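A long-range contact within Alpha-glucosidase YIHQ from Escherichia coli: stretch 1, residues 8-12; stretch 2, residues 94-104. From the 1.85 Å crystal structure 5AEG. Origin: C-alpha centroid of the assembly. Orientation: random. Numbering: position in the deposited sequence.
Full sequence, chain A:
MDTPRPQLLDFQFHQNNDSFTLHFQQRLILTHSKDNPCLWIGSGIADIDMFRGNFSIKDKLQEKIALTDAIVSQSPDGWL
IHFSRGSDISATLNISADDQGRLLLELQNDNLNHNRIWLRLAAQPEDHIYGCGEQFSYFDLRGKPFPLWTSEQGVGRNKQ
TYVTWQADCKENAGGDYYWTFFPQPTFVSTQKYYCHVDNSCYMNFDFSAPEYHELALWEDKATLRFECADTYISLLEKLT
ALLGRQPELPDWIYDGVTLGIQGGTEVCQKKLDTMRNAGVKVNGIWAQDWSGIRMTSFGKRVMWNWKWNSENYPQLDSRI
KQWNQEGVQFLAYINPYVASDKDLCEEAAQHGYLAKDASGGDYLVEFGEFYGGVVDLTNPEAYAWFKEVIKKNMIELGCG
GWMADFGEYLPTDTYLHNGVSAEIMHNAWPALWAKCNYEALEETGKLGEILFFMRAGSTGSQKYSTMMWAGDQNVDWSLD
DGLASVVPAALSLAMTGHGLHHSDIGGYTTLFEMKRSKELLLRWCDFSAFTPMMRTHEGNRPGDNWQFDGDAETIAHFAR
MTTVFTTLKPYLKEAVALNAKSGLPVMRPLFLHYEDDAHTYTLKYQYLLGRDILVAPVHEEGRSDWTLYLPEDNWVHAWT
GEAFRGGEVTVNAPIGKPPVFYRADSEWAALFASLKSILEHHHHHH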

# COMPACT_ATOMS: atom_id res chain seq x y z
N LEU A 8 -20.29 17.99 -21.28
CA LEU A 8 -19.07 17.86 -20.43
C LEU A 8 -19.24 18.43 -19.02
O LEU A 8 -19.16 17.68 -18.06
CB LEU A 8 -17.86 18.52 -21.08
CG LEU A 8 -16.57 17.78 -20.69
CD1 LEU A 8 -16.33 16.70 -21.74
CD2 LEU A 8 -15.35 18.72 -20.55
N LEU A 9 -19.45 19.75 -18.92
CA LEU A 9 -19.73 20.49 -17.67
C LEU A 9 -21.10 21.18 -17.77
O LEU A 9 -21.25 22.09 -18.56
CB LEU A 9 -18.67 21.55 -17.45
CG LEU A 9 -17.35 21.12 -16.79
CD1 LEU A 9 -16.12 21.20 -17.69
CD2 LEU A 9 -17.12 21.97 -15.57
N ASP A 10 -22.09 20.77 -17.00
CA ASP A 10 -23.44 21.30 -17.04
C ASP A 10 -23.79 21.95 -15.67
O ASP A 10 -24.23 21.31 -14.66
CB ASP A 10 -24.40 20.15 -17.37
CG ASP A 10 -25.85 20.49 -17.16
OD1 ASP A 10 -26.17 21.69 -17.19
OD2 ASP A 10 -26.68 19.58 -16.96
N PHE A 11 -23.63 23.26 -15.65
CA PHE A 11 -23.87 24.07 -14.47
C PHE A 11 -25.20 24.80 -14.52
O PHE A 11 -25.34 25.70 -15.32
CB PHE A 11 -22.72 25.07 -14.34
CG PHE A 11 -22.72 25.78 -13.04
CD1 PHE A 11 -22.09 25.23 -11.93
CD2 PHE A 11 -23.42 26.96 -12.88
CE1 PHE A 11 -22.13 25.88 -10.71
CE2 PHE A 11 -23.47 27.61 -11.66
CZ PHE A 11 -22.81 27.08 -10.58
N GLN A 12 -26.15 24.42 -13.67
CA GLN A 12 -27.49 25.04 -13.60
C GLN A 12 -27.74 25.86 -12.27
O GLN A 12 -27.71 25.22 -11.21
CB GLN A 12 -28.54 23.94 -13.74
CG GLN A 12 -28.43 23.16 -15.06
CD GLN A 12 -29.41 21.98 -15.15
OE1 GLN A 12 -29.35 21.02 -14.36
NE2 GLN A 12 -30.30 22.05 -16.13
N ASN A 94 -13.41 27.74 -7.79
CA ASN A 94 -13.26 27.77 -9.20
C ASN A 94 -13.52 26.39 -9.81
O ASN A 94 -12.94 25.37 -9.34
CB ASN A 94 -11.86 28.25 -9.59
CG ASN A 94 -11.92 29.27 -10.69
OD1 ASN A 94 -11.96 30.46 -10.39
ND2 ASN A 94 -12.05 28.82 -11.96
N ILE A 95 -14.30 26.38 -10.87
CA ILE A 95 -14.71 25.18 -11.60
C ILE A 95 -14.26 25.35 -13.03
O ILE A 95 -14.56 26.40 -13.70
CB ILE A 95 -16.20 25.01 -11.58
CG1 ILE A 95 -16.71 24.93 -10.17
CG2 ILE A 95 -16.69 23.77 -12.39
CD1 ILE A 95 -18.24 24.83 -10.10
N SER A 96 -13.49 24.36 -13.48
CA SER A 96 -12.86 24.40 -14.80
C SER A 96 -12.60 22.97 -15.32
O SER A 96 -12.76 22.00 -14.56
CB SER A 96 -11.65 25.29 -14.80
OG SER A 96 -10.44 24.74 -14.29
N ALA A 97 -12.42 22.85 -16.63
CA ALA A 97 -11.66 21.70 -17.26
C ALA A 97 -10.13 21.94 -17.11
O ALA A 97 -9.66 23.09 -17.15
CB ALA A 97 -12.05 21.51 -18.72
N ASP A 98 -9.35 20.89 -16.84
CA ASP A 98 -7.89 21.04 -16.82
C ASP A 98 -7.36 20.74 -18.23
O ASP A 98 -8.17 20.49 -19.18
CB ASP A 98 -7.21 20.27 -15.66
CG ASP A 98 -6.94 18.75 -15.99
OD1 ASP A 98 -7.42 18.25 -17.04
OD2 ASP A 98 -6.28 18.08 -15.14
N ASP A 99 -6.02 20.73 -18.36
CA ASP A 99 -5.33 20.48 -19.67
C ASP A 99 -5.91 19.30 -20.47
O ASP A 99 -6.21 19.42 -21.68
CB ASP A 99 -3.84 20.25 -19.44
CG ASP A 99 -3.21 21.33 -18.58
OD1 ASP A 99 -3.05 22.47 -19.06
OD2 ASP A 99 -2.93 21.03 -17.40
N GLN A 100 -6.11 18.18 -19.76
CA GLN A 100 -6.60 16.91 -20.32
C GLN A 100 -8.12 16.70 -20.32
O GLN A 100 -8.57 15.65 -20.78
CB GLN A 100 -5.91 15.74 -19.60
CG GLN A 100 -4.42 15.60 -19.91
CD GLN A 100 -3.49 16.61 -19.22
OE1 GLN A 100 -3.61 16.88 -18.03
NE2 GLN A 100 -2.54 17.16 -19.99
N GLY A 101 -8.92 17.69 -19.87
CA GLY A 101 -10.42 17.55 -19.78
C GLY A 101 -10.98 16.97 -18.47
O GLY A 101 -12.16 16.51 -18.39
N ARG A 102 -10.12 16.93 -17.44
CA ARG A 102 -10.57 16.57 -16.13
C ARG A 102 -11.34 17.71 -15.53
O ARG A 102 -10.98 18.89 -15.68
CB ARG A 102 -9.37 16.30 -15.22
CG ARG A 102 -8.37 15.32 -15.77
CD ARG A 102 -7.47 14.72 -14.67
NE ARG A 102 -6.42 13.89 -15.30
CZ ARG A 102 -5.30 14.33 -15.90
NH1 ARG A 102 -5.03 15.61 -15.94
NH2 ARG A 102 -4.40 13.47 -16.43
N LEU A 103 -12.38 17.40 -14.82
CA LEU A 103 -12.96 18.39 -13.96
C LEU A 103 -11.98 18.83 -12.86
O LEU A 103 -11.51 17.99 -12.11
CB LEU A 103 -14.24 17.89 -13.43
CG LEU A 103 -14.90 18.79 -12.38
CD1 LEU A 103 -15.30 20.13 -13.02
CD2 LEU A 103 -16.02 18.16 -11.67
N LEU A 104 -11.63 20.13 -12.79
CA LEU A 104 -10.77 20.72 -11.70
C LEU A 104 -11.61 21.61 -10.77
O LEU A 104 -12.29 22.55 -11.28
CB LEU A 104 -9.65 21.52 -12.33
CG LEU A 104 -8.63 22.26 -11.49
CD1 LEU A 104 -7.88 21.23 -10.65
CD2 LEU A 104 -7.63 23.06 -12.33

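No hydrogen bond joins these two stretches; they meet mainly through apolar side chains, and the backbone N of A97, buried by the contact, finds no polar partner anywhere in the model. Strands 9-12 and 94-97 run roughly antiparallel (151°), but their axes come no closer than 9.5 Å, a gap that side chains fill. L9 is the centre, covered over 75 Å² of the 239 Å² buried in all. L9 CD2 lies 3.7 Å from I95 CG2 and 3.6 Å from L103 CD1, while L9 CD1 lies 4.2 Å from A97 CB, so L9 CD2 sits against both arms of the hairpin and CD1 adds A97 on the first. The short A97 side chain offers L9 a low apolar surface; L103 points sideways, yet its end comes within reach. F11, two residues along and on the same side as L9, sets CE1 4.1 Å from I95 CD1, and D10 between them stays out of reach. L8, exposed, brings CD2 to 4.4 Å from G101 O. The hairpin holds its own shape: D98 to G101 form a type I turn, and D98 OD1 accepts from R102 N (3.0 Å), while R102 NH1 bridges to D98 OD2 (2.9 Å). G101 has backbone angles (89°/14°) at which a CB would jam against the preceding carbonyl O, so glycine fits.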